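Local structure of enoyl-CoA hydratase subunit I (Geobacillus kaustophilus, 2PBP) at residues 154-157 with 158-162; 179-183 with 184-188; 199-202 with 203-206. The protein probably works as an enoyl-CoA hydratase, a hydro-lyase of the crotonase family that adds water to the double bond of enoyl-CoA thioesters in fatty-acid beta-oxidation. All coordinates share one frame; numbering follows the deposited sequence.

All three contacts are local, each between adjoining pieces of chain, and they follow in series: none encloses or crosses another. Interaction 1 comes first and runs along helix 153-162, joining its start to its last turn. Interaction 2, at 179-188, closes the tight turn that leads from edge strand 179-181 of the six-stranded sheet into helix 186-198. At the far end of that helix, interaction 3 spans the loop before helix 202-217 and that helix's first turn. Nearest atoms of interactions 2 and 3 are about 13 Å apart; interactions 1 and 3 lie on opposite sides of the chain's centre, yet Trp161 of the second subunit bonds to interaction 3.

Interaction 1 of 3, residues 154-157 with 158-162; sequences KRAL and EWLWT
Leu157 carries CG opposite its carbonyl carbon (chi1 -74°), and Trp161, one turn further on, does the same (chi1 -80°), which sends the two side chains off helix 153-162 side by side and pointing the same way. Methyl CD2 of Leu157 then lies over one face of the indole, 3.8 Å from Trp161 NE1. It lies 4.1 Å from the centroid of the five-membered ring and 24° off the ring normal, a CH-pi contact displaced toward the rim. The backbone ties the same pair together, Trp161 N giving a bond of 2.8 Å to Leu157 O.

On another side of the helix Ala156 and Leu160 touch through Ala156 CB and Leu160 CD1, 4.2 Å apart, and Leu160 N bonds Ala156 O at 2.9 Å. Arg155 O is held less firmly: Trp159 N and Glu158 N make only weak bonds to it, while Trp159 CD1 comes obliquely to within 3.0 Å of the same oxygen.

At the C-terminal turn Glu158 O receives two donors from Thr162, the backbone N and, at 2.8 Å, the hydroxyl OG1, which come from opposite faces of the carbonyl plane. This pins the threonine side chain back onto its own helix.

The helix rests on helix 143-151, where Ala156 meets Thr148, Trp159 meets Ile151 and Leu160 meets Leu147; Leu160 also reaches Phe130 and Pro139 in the flanking loops, and Arg155 NE bonds back to Ile151 O.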
ATOM      1  N   LYS A 154      -7.400  -4.118  17.570  1.00  7.68           N
ATOM      2  CA  LYS A 154      -8.679  -3.888  18.246  1.00  8.73           C
ATOM      3  C   LYS A 154      -9.812  -4.656  17.561  1.00  9.46           C
ATOM      4  O   LYS A 154     -10.574  -5.383  18.205  1.00  8.39           O
ATOM      5  CB  LYS A 154      -9.005  -2.386  18.271  1.00  8.34           C
ATOM      6  CG  LYS A 154      -8.064  -1.541  19.136  1.00  7.48           C
ATOM      7  CD  LYS A 154      -8.386  -1.683  20.621  1.00  9.23           C
ATOM      8  CE  LYS A 154      -7.442  -0.863  21.495  1.00  6.35           C
ATOM      9  NZ  LYS A 154      -6.053  -1.419  21.519  1.00  5.31           N
ATOM     10  N   ARG A 155      -9.923  -4.502  16.247  1.00  6.92           N
ATOM     11  CA  ARG A 155     -10.970  -5.196  15.516  1.00  6.77           C
ATOM     12  C   ARG A 155     -10.648  -6.679  15.335  1.00  5.64           C
ATOM     13  O   ARG A 155     -11.533  -7.529  15.424  1.00  5.87           O
ATOM     14  CB  ARG A 155     -11.204  -4.508  14.164  1.00  6.78           C
ATOM     15  CG  ARG A 155     -11.850  -3.132  14.315  1.00 10.25           C
ATOM     16  CD  ARG A 155     -12.097  -2.438  12.987  1.00 13.51           C
ATOM     17  NE  ARG A 155     -10.846  -2.123  12.310  1.00 13.38           N
ATOM     18  CZ  ARG A 155     -10.707  -1.167  11.400  1.00 15.57           C
ATOM     19  NH1 ARG A 155     -11.748  -0.422  11.055  1.00 15.38           N
ATOM     20  NH2 ARG A 155      -9.524  -0.954  10.838  1.00 14.96           N
ATOM     21  N   ALA A 156      -9.376  -6.994  15.117  1.00  6.78           N
ATOM     22  CA  ALA A 156      -8.966  -8.380  14.917  1.00  6.23           C
ATOM     23  C   ALA A 156      -9.306  -9.272  16.103  1.00  8.91           C
ATOM     24  O   ALA A 156      -9.829 -10.373  15.923  1.00  5.79           O
ATOM     25  CB  ALA A 156      -7.472  -8.448  14.636  1.00  7.45           C
ATOM     26  N   LEU A 157      -9.006  -8.805  17.312  1.00  7.20           N
ATOM     27  CA  LEU A 157      -9.279  -9.602  18.506  1.00  7.84           C
ATOM     28  C   LEU A 157     -10.765  -9.880  18.686  1.00  7.71           C
ATOM     29  O   LEU A 157     -11.149 -10.933  19.192  1.00  6.97           O
ATOM     30  CB  LEU A 157      -8.701  -8.921  19.748  1.00  7.08           C
ATOM     31  CG  LEU A 157      -7.174  -9.032  19.853  1.00  6.12           C
ATOM     32  CD1 LEU A 157      -6.665  -8.199  21.019  1.00  8.21           C
ATOM     33  CD2 LEU A 157      -6.784 -10.503  20.022  1.00  6.24           C
ATOM     34  N   GLU A 158     -11.600  -8.939  18.262  1.00  8.37           N
ATOM     35  CA  GLU A 158     -13.041  -9.115  18.364  1.00  8.97           C
ATOM     36  C   GLU A 158     -13.428 -10.365  17.565  1.00  9.44           C
ATOM     37  O   GLU A 158     -14.094 -11.268  18.075  1.00  8.94           O
ATOM     38  CB  GLU A 158     -13.759  -7.885  17.796  1.00 11.22           C
ATOM     39  CG  GLU A 158     -15.250  -7.830  18.084  1.00 16.06           C
ATOM     40  CD  GLU A 158     -15.937  -6.666  17.388  1.00 18.01           C
ATOM     41  OE1 GLU A 158     -15.413  -5.535  17.454  1.00 20.02           O
ATOM     42  OE2 GLU A 158     -17.003  -6.880  16.775  1.00 25.96           O
ATOM     43  N   TRP A 159     -12.987 -10.427  16.313  1.00  8.13           N
ATOM     44  CA  TRP A 159     -13.311 -11.563  15.463  1.00  5.40           C
ATOM     45  C   TRP A 159     -12.629 -12.865  15.870  1.00  4.18           C
ATOM     46  O   TRP A 159     -13.246 -13.929  15.837  1.00  4.49           O
ATOM     47  CB  TRP A 159     -12.968 -11.243  14.005  1.00  7.46           C
ATOM     48  CG  TRP A 159     -13.753 -10.087  13.474  1.00  8.63           C
ATOM     49  CD1 TRP A 159     -13.329  -8.797  13.338  1.00  9.04           C
ATOM     50  CD2 TRP A 159     -15.120 -10.107  13.054  1.00  7.00           C
ATOM     51  NE1 TRP A 159     -14.349  -8.009  12.860  1.00  7.94           N
ATOM     52  CE2 TRP A 159     -15.460  -8.790  12.677  1.00  8.82           C
ATOM     53  CE3 TRP A 159     -16.092 -11.110  12.962  1.00  8.71           C
ATOM     54  CZ2 TRP A 159     -16.736  -8.447  12.212  1.00  9.63           C
ATOM     55  CZ3 TRP A 159     -17.364 -10.771  12.500  1.00  8.71           C
ATOM     56  CH2 TRP A 159     -17.670  -9.449  12.131  1.00 11.65           C
ATOM     57  N   LEU A 160     -11.358 -12.778  16.249  1.00  4.84           N
ATOM     58  CA  LEU A 160     -10.596 -13.959  16.638  1.00  3.65           C
ATOM     59  C   LEU A 160     -11.059 -14.569  17.961  1.00  5.33           C
ATOM     60  O   LEU A 160     -11.096 -15.790  18.103  1.00  7.97           O
ATOM     61  CB  LEU A 160      -9.105 -13.611  16.712  1.00  3.08           C
ATOM     62  CG  LEU A 160      -8.471 -13.227  15.370  1.00  5.67           C
ATOM     63  CD1 LEU A 160      -7.119 -12.569  15.598  1.00  5.28           C
ATOM     64  CD2 LEU A 160      -8.326 -14.476  14.501  1.00  4.65           C
ATOM     65  N   TRP A 161     -11.422 -13.722  18.919  1.00  5.98           N
ATOM     66  CA  TRP A 161     -11.874 -14.197  20.227  1.00  5.31           C
ATOM     67  C   TRP A 161     -13.298 -14.760  20.237  1.00  7.69           C
ATOM     68  O   TRP A 161     -13.597 -15.675  21.005  1.00  7.05           O
ATOM     69  CB  TRP A 161     -11.791 -13.073  21.261  1.00  3.29           C
ATOM     70  CG  TRP A 161     -10.423 -12.814  21.830  1.00  6.05           C
ATOM     71  CD1 TRP A 161      -9.305 -13.594  21.698  1.00  5.46           C
ATOM     72  CD2 TRP A 161     -10.058 -11.733  22.691  1.00  6.35           C
ATOM     73  NE1 TRP A 161      -8.268 -13.064  22.431  1.00  5.71           N
ATOM     74  CE2 TRP A 161      -8.703 -11.920  23.053  1.00  6.80           C
ATOM     75  CE3 TRP A 161     -10.745 -10.622  23.201  1.00  5.81           C
ATOM     76  CZ2 TRP A 161      -8.023 -11.038  23.897  1.00  6.94           C
ATOM     77  CZ3 TRP A 161     -10.071  -9.745  24.042  1.00  5.71           C
ATOM     78  CH2 TRP A 161      -8.721  -9.959  24.382  1.00  4.10           C
ATOM     79  N   THR A 162     -14.171 -14.216  19.391  1.00  8.33           N
ATOM     80  CA  THR A 162     -15.568 -14.657  19.339  1.00  8.83           C
ATOM     81  C   THR A 162     -15.875 -15.721  18.289  1.00  9.39           C
ATOM     82  O   THR A 162     -16.823 -16.496  18.443  1.00  8.92           O
ATOM     83  CB  THR A 162     -16.520 -13.469  19.083  1.00 10.46           C
ATOM     84  OG1 THR A 162     -16.287 -12.936  17.771  1.00  9.96           O
ATOM     85  CG2 THR A 162     -16.304 -12.386  20.119  1.00  9.29           C
TER

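Interaction 2 of 3, residues 179-183 with 184-188; sequences RVVSP and ELLME
Ser182 OG donates to Glu184 OE1 at 2.8 Å, the shortest polar bond of this turn. The hydroxyl meets the oxygen on its syn side, 16° out of the carboxylate plane. Ser182 OG is also 3.1 Å from Glu184 OE2, but the bond goes to OE1. Glu184 gets there by folding: its CG stands between the backbone N and the carbonyl carbon (chi1 76°), and a second bend at chi2 (-64°) swings the carboxylate back over the serine.

The backbone underneath is a type I turn with Pro183 and Glu184 at its corners. Leu185 N closes it with a bond of 2.9 Å to Ser182 O, coming from well above the carbonyl plane. Pro183 O, next along, accepts a weak bond from Leu186 N and a hydrogen bond from a water at 3.0 Å; the same water accepts from Met187 N, bridging the start of helix 186-198 where a direct bond is replaced by solvent.

On the inner side Val181 turns toward the helix, its CG2 3.6 Å from Leu186 CA and 4.1 Å from Leu186 CD1. Leu186 goes on to Val121 and Ser123 of strand 119-123, the strand whose Ala122 pairs with Arg179 and Val181, so the turn brings the helix back against the edge of the sheet.

Chemically, the turn joins an apolar inner side to a polar outer one. A carboxylate that accepts the serine's hydrogen bond is likely to be favoured in its charged form, so the bond from Ser182 OG would help keep Glu184 an anion.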
ATOM      1  N   ARG A 179     -13.883  -6.468  -3.906  1.00 13.09           N
ATOM      2  CA  ARG A 179     -15.203  -6.194  -4.461  1.00 17.91           C
ATOM      3  C   ARG A 179     -16.159  -7.346  -4.196  1.00 17.05           C
ATOM      4  O   ARG A 179     -15.741  -8.496  -4.030  1.00 15.07           O
ATOM      5  CB  ARG A 179     -15.120  -5.934  -5.969  1.00 26.12           C
ATOM      6  CG  ARG A 179     -14.844  -7.164  -6.809  1.00 34.04           C
ATOM      7  CD  ARG A 179     -14.930  -6.844  -8.295  1.00 43.02           C
ATOM      8  NE  ARG A 179     -16.203  -6.221  -8.651  1.00 50.84           N
ATOM      9  CZ  ARG A 179     -16.621  -6.035  -9.900  1.00 54.55           C
ATOM     10  NH1 ARG A 179     -15.868  -6.429 -10.919  1.00 56.00           N
ATOM     11  NH2 ARG A 179     -17.791  -5.454 -10.131  1.00 55.89           N
ATOM     12  N   VAL A 180     -17.448  -7.026  -4.161  1.00 14.55           N
ATOM     13  CA  VAL A 180     -18.485  -8.013  -3.909  1.00 14.66           C
ATOM     14  C   VAL A 180     -19.478  -8.020  -5.066  1.00 16.90           C
ATOM     15  O   VAL A 180     -19.895  -6.964  -5.544  1.00 16.20           O
ATOM     16  CB  VAL A 180     -19.246  -7.686  -2.604  1.00 15.76           C
ATOM     17  CG1 VAL A 180     -20.306  -8.739  -2.334  1.00 14.17           C
ATOM     18  CG2 VAL A 180     -18.263  -7.595  -1.444  1.00 17.22           C
ATOM     19  N   VAL A 181     -19.843  -9.211  -5.519  1.00 14.18           N
ATOM     20  CA  VAL A 181     -20.799  -9.349  -6.611  1.00 14.55           C
ATOM     21  C   VAL A 181     -21.756 -10.495  -6.322  1.00 14.62           C
ATOM     22  O   VAL A 181     -21.474 -11.358  -5.491  1.00 14.60           O
ATOM     23  CB  VAL A 181     -20.092  -9.616  -7.955  1.00 15.59           C
ATOM     24  CG1 VAL A 181     -19.274  -8.398  -8.362  1.00 14.47           C
ATOM     25  CG2 VAL A 181     -19.201 -10.843  -7.840  1.00 15.33           C
ATOM     26  N   SER A 182     -22.892 -10.495  -7.007  1.00 14.83           N
ATOM     27  CA  SER A 182     -23.888 -11.539  -6.823  1.00 15.33           C
ATOM     28  C   SER A 182     -23.275 -12.893  -7.181  1.00 14.97           C
ATOM     29  O   SER A 182     -22.391 -12.980  -8.032  1.00 14.79           O
ATOM     30  CB  SER A 182     -25.108 -11.254  -7.702  1.00 16.71           C
ATOM     31  OG  SER A 182     -26.180 -12.122  -7.382  1.00 22.73           O
ATOM     32  N   PRO A 183     -23.741 -13.972  -6.531  1.00 15.62           N
ATOM     33  CA  PRO A 183     -23.241 -15.330  -6.770  1.00 15.79           C
ATOM     34  C   PRO A 183     -23.058 -15.752  -8.225  1.00 13.27           C
ATOM     35  O   PRO A 183     -21.999 -16.263  -8.597  1.00 14.05           O
ATOM     36  CB  PRO A 183     -24.266 -16.201  -6.046  1.00 16.27           C
ATOM     37  CG  PRO A 183     -24.637 -15.348  -4.881  1.00 15.45           C
ATOM     38  CD  PRO A 183     -24.796 -13.979  -5.500  1.00 17.37           C
ATOM     39  N   GLU A 184     -24.075 -15.541  -9.051  1.00 11.84           N
ATOM     40  CA  GLU A 184     -23.994 -15.956 -10.446  1.00 12.07           C
ATOM     41  C   GLU A 184     -23.062 -15.118 -11.319  1.00 10.13           C
ATOM     42  O   GLU A 184     -22.831 -15.460 -12.475  1.00 10.17           O
ATOM     43  CB  GLU A 184     -25.394 -16.003 -11.075  1.00 16.12           C
ATOM     44  CG  GLU A 184     -26.012 -14.659 -11.441  1.00 18.54           C
ATOM     45  CD  GLU A 184     -26.270 -13.764 -10.246  1.00 23.63           C
ATOM     46  OE1 GLU A 184     -26.503 -14.289  -9.134  1.00 25.38           O
ATOM     47  OE2 GLU A 184     -26.264 -12.528 -10.426  1.00 25.77           O
ATOM     48  N   LEU A 185     -22.520 -14.037 -10.766  1.00 10.02           N
ATOM     49  CA  LEU A 185     -21.614 -13.171 -11.519  1.00  9.62           C
ATOM     50  C   LEU A 185     -20.174 -13.261 -11.022  1.00  9.39           C
ATOM     51  O   LEU A 185     -19.266 -12.710 -11.640  1.00  8.50           O
ATOM     52  CB  LEU A 185     -22.070 -11.712 -11.422  1.00  9.86           C
ATOM     53  CG  LEU A 185     -23.439 -11.355 -12.003  1.00 10.74           C
ATOM     54  CD1 LEU A 185     -23.740  -9.884 -11.736  1.00 13.29           C
ATOM     55  CD2 LEU A 185     -23.446 -11.646 -13.492  1.00 14.10           C
ATOM     56  N   LEU A 186     -19.968 -13.960  -9.910  1.00 10.08           N
ATOM     57  CA  LEU A 186     -18.638 -14.082  -9.315  1.00  9.27           C
ATOM     58  C   LEU A 186     -17.515 -14.517 -10.259  1.00  8.60           C
ATOM     59  O   LEU A 186     -16.523 -13.801 -10.419  1.00  7.81           O
ATOM     60  CB  LEU A 186     -18.682 -15.033  -8.112  1.00  9.34           C
ATOM     61  CG  LEU A 186     -17.320 -15.293  -7.457  1.00 11.07           C
ATOM     62  CD1 LEU A 186     -16.735 -13.978  -6.953  1.00 10.67           C
ATOM     63  CD2 LEU A 186     -17.475 -16.283  -6.323  1.00 14.74           C
ATOM     64  N   MET A 187     -17.655 -15.687 -10.876  1.00  9.64           N
ATOM     65  CA  MET A 187     -16.610 -16.178 -11.772  1.00 10.40           C
ATOM     66  C   MET A 187     -16.419 -15.290 -12.991  1.00  9.81           C
ATOM     67  O   MET A 187     -15.288 -15.016 -13.396  1.00  9.38           O
ATOM     68  CB  MET A 187     -16.900 -17.615 -12.214  1.00 11.07           C
ATOM     69  CG  MET A 187     -16.703 -18.642 -11.108  1.00 16.41           C
ATOM     70  SD  MET A 187     -15.112 -18.443 -10.252  1.00 22.54           S
ATOM     71  CE  MET A 187     -13.970 -18.932 -11.528  1.00 20.27           C
ATOM     72  N   GLU A 188     -17.525 -14.843 -13.576  1.00  9.89           N
ATOM     73  CA  GLU A 188     -17.459 -13.978 -14.746  1.00 11.48           C
ATOM     74  C   GLU A 188     -16.672 -12.715 -14.412  1.00 11.13           C
ATOM     75  O   GLU A 188     -15.767 -12.317 -15.151  1.00  9.64           O
ATOM     76  CB  GLU A 188     -18.867 -13.592 -15.192  1.00 13.32           C
ATOM     77  CG  GLU A 188     -18.899 -12.629 -16.358  1.00 20.10           C
ATOM     78  CD  GLU A 188     -20.280 -12.042 -16.575  1.00 22.00           C
ATOM     79  OE1 GLU A 188     -21.246 -12.825 -16.663  1.00 24.24           O
ATOM     80  OE2 GLU A 188     -20.394 -10.802 -16.659  1.00 25.05           O
TER
HETATM   81  O   HOH W   1     -20.175 -17.252 -10.798  1.00 12.97           O

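Interaction 3 of 3, residues 199-202 with 203-206; sequences EQPP and LALR
Leu205 sits over Gln200 at the N terminus of helix 202-217, a helix start of the crotonase fold in which Pro201 takes the N-cap and Pro202 the first helical position. With CG opposite its carbonyl carbon (chi1 -62°), Leu205 sets both its methyls against Gln200 CB, CD2 at 3.8 Å and CD1 at 4.0 Å. Gln200 points its CB toward the helix, then bends at chi2 (-63°) and takes its amide away, to the second subunit, where NE2 bonds Trp161 O and Asn134 OD1. The two side chains thus meet through their apolar parts, with the polar end of the glutamine left for the subunit interface. Leu205 is also part of that interface, touching Val133 of the second subunit, while its carbonyl oxygen accepts from Trp161 NE1 of the same subunit. Cut back to an alanine here, the Leu205 side chain would probably leave Gln200 CB without the two methyls against it, remove one of the contacts on Val133 of the second subunit, and leave the glutamine less firmly placed for its bonds across the interface.

Pro201 and Ala204 make the second pair. Pro201 CB touches the Ala204 methyl, 3.5 Å from Ala204 CB, and these small groups lie against Gly136 and Val137 of the second subunit. Pro201 O receives Leu205 N at 2.9 Å. A proline costs little in the first turn, where a backbone N-H would have no carbonyl of the helix to reach. The next rung follows at once: Arg206 N bonds Pro202 O at 3.0 Å, and Arg206 CB lies 3.3 Å from that same oxygen.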
ATOM      1  N   GLU A 199      -3.130  -8.787 -19.060  1.00  7.60           N
ATOM      2  CA  GLU A 199      -2.708  -7.908 -20.152  1.00  7.70           C
ATOM      3  C   GLU A 199      -1.644  -6.910 -19.704  1.00  7.67           C
ATOM      4  O   GLU A 199      -1.068  -6.190 -20.523  1.00  5.53           O
ATOM      5  CB  GLU A 199      -3.908  -7.150 -20.726  1.00 12.86           C
ATOM      6  CG  GLU A 199      -4.891  -8.028 -21.476  1.00 17.99           C
ATOM      7  CD  GLU A 199      -4.270  -8.685 -22.691  1.00 24.60           C
ATOM      8  OE1 GLU A 199      -3.894  -7.957 -23.638  1.00 26.27           O
ATOM      9  OE2 GLU A 199      -4.152  -9.930 -22.701  1.00 28.20           O
ATOM     10  N   GLN A 200      -1.393  -6.863 -18.400  1.00  5.26           N
ATOM     11  CA  GLN A 200      -0.392  -5.963 -17.837  1.00  6.30           C
ATOM     12  C   GLN A 200       0.980  -6.629 -17.969  1.00  5.31           C
ATOM     13  O   GLN A 200       1.064  -7.814 -18.294  1.00  6.91           O
ATOM     14  CB  GLN A 200      -0.706  -5.695 -16.361  1.00  5.84           C
ATOM     15  CG  GLN A 200      -1.989  -4.900 -16.131  1.00  7.89           C
ATOM     16  CD  GLN A 200      -1.917  -3.504 -16.724  1.00  7.30           C
ATOM     17  OE1 GLN A 200      -1.954  -3.331 -17.942  1.00  8.78           O
ATOM     18  NE2 GLN A 200      -1.803  -2.500 -15.861  1.00  6.81           N
ATOM     19  N   PRO A 201       2.068  -5.876 -17.730  1.00  5.70           N
ATOM     20  CA  PRO A 201       3.428  -6.428 -17.829  1.00  7.25           C
ATOM     21  C   PRO A 201       3.649  -7.457 -16.721  1.00  4.29           C
ATOM     22  O   PRO A 201       3.635  -7.111 -15.549  1.00  6.56           O
ATOM     23  CB  PRO A 201       4.325  -5.200 -17.632  1.00  6.84           C
ATOM     24  CG  PRO A 201       3.430  -4.031 -17.948  1.00  8.43           C
ATOM     25  CD  PRO A 201       2.111  -4.449 -17.374  1.00  7.33           C
ATOM     26  N   PRO A 202       3.863  -8.736 -17.081  1.00  4.61           N
ATOM     27  CA  PRO A 202       4.076  -9.775 -16.064  1.00  4.30           C
ATOM     28  C   PRO A 202       5.195  -9.469 -15.062  1.00  6.35           C
ATOM     29  O   PRO A 202       5.038  -9.697 -13.857  1.00  6.48           O
ATOM     30  CB  PRO A 202       4.369 -11.021 -16.902  1.00  6.17           C
ATOM     31  CG  PRO A 202       3.563 -10.780 -18.153  1.00  6.72           C
ATOM     32  CD  PRO A 202       3.866  -9.316 -18.435  1.00  2.82           C
ATOM     33  N   LEU A 203       6.320  -8.957 -15.555  1.00  4.86           N
ATOM     34  CA  LEU A 203       7.448  -8.635 -14.682  1.00  5.90           C
ATOM     35  C   LEU A 203       7.094  -7.477 -13.755  1.00  5.45           C
ATOM     36  O   LEU A 203       7.494  -7.459 -12.588  1.00  3.52           O
ATOM     37  CB  LEU A 203       8.686  -8.285 -15.515  1.00  5.30           C
ATOM     38  CG  LEU A 203       9.308  -9.455 -16.282  1.00  7.32           C
ATOM     39  CD1 LEU A 203      10.197  -8.928 -17.400  1.00  9.28           C
ATOM     40  CD2 LEU A 203      10.098 -10.341 -15.323  1.00  9.48           C
ATOM     41  N   ALA A 204       6.338  -6.514 -14.271  1.00  5.44           N
ATOM     42  CA  ALA A 204       5.931  -5.378 -13.456  1.00  5.78           C
ATOM     43  C   ALA A 204       4.994  -5.850 -12.342  1.00  5.28           C
ATOM     44  O   ALA A 204       5.165  -5.461 -11.187  1.00  4.85           O
ATOM     45  CB  ALA A 204       5.247  -4.313 -14.322  1.00  5.51           C
ATOM     46  N   LEU A 205       4.010  -6.689 -12.665  1.00  4.54           N
ATOM     47  CA  LEU A 205       3.096  -7.169 -11.626  1.00  4.50           C
ATOM     48  C   LEU A 205       3.849  -7.989 -10.573  1.00  5.11           C
ATOM     49  O   LEU A 205       3.589  -7.879  -9.375  1.00  4.80           O
ATOM     50  CB  LEU A 205       1.974  -8.026 -12.224  1.00  4.50           C
ATOM     51  CG  LEU A 205       1.016  -7.377 -13.227  1.00  4.76           C
ATOM     52  CD1 LEU A 205      -0.253  -8.225 -13.325  1.00  4.52           C
ATOM     53  CD2 LEU A 205       0.665  -5.966 -12.791  1.00  4.93           C
ATOM     54  N   ARG A 206       4.793  -8.801 -11.038  1.00  3.78           N
ATOM     55  CA  ARG A 206       5.598  -9.658 -10.176  1.00  5.96           C
ATOM     56  C   ARG A 206       6.462  -8.854  -9.205  1.00  7.48           C
ATOM     57  O   ARG A 206       6.448  -9.103  -7.997  1.00  4.29           O
ATOM     58  CB  ARG A 206       6.490 -10.545 -11.048  1.00  6.32           C
ATOM     59  CG  ARG A 206       7.423 -11.512 -10.318  1.00  7.47           C
ATOM     60  CD  ARG A 206       8.413 -12.070 -11.340  1.00  9.19           C
ATOM     61  NE  ARG A 206       9.354 -13.065 -10.828  1.00  7.23           N
ATOM     62  CZ  ARG A 206       9.076 -14.355 -10.674  1.00  8.77           C
ATOM     63  NH1 ARG A 206       7.872 -14.822 -10.981  1.00  7.66           N
ATOM     64  NH2 ARG A 206      10.022 -15.193 -10.259  1.00  8.91           N
TER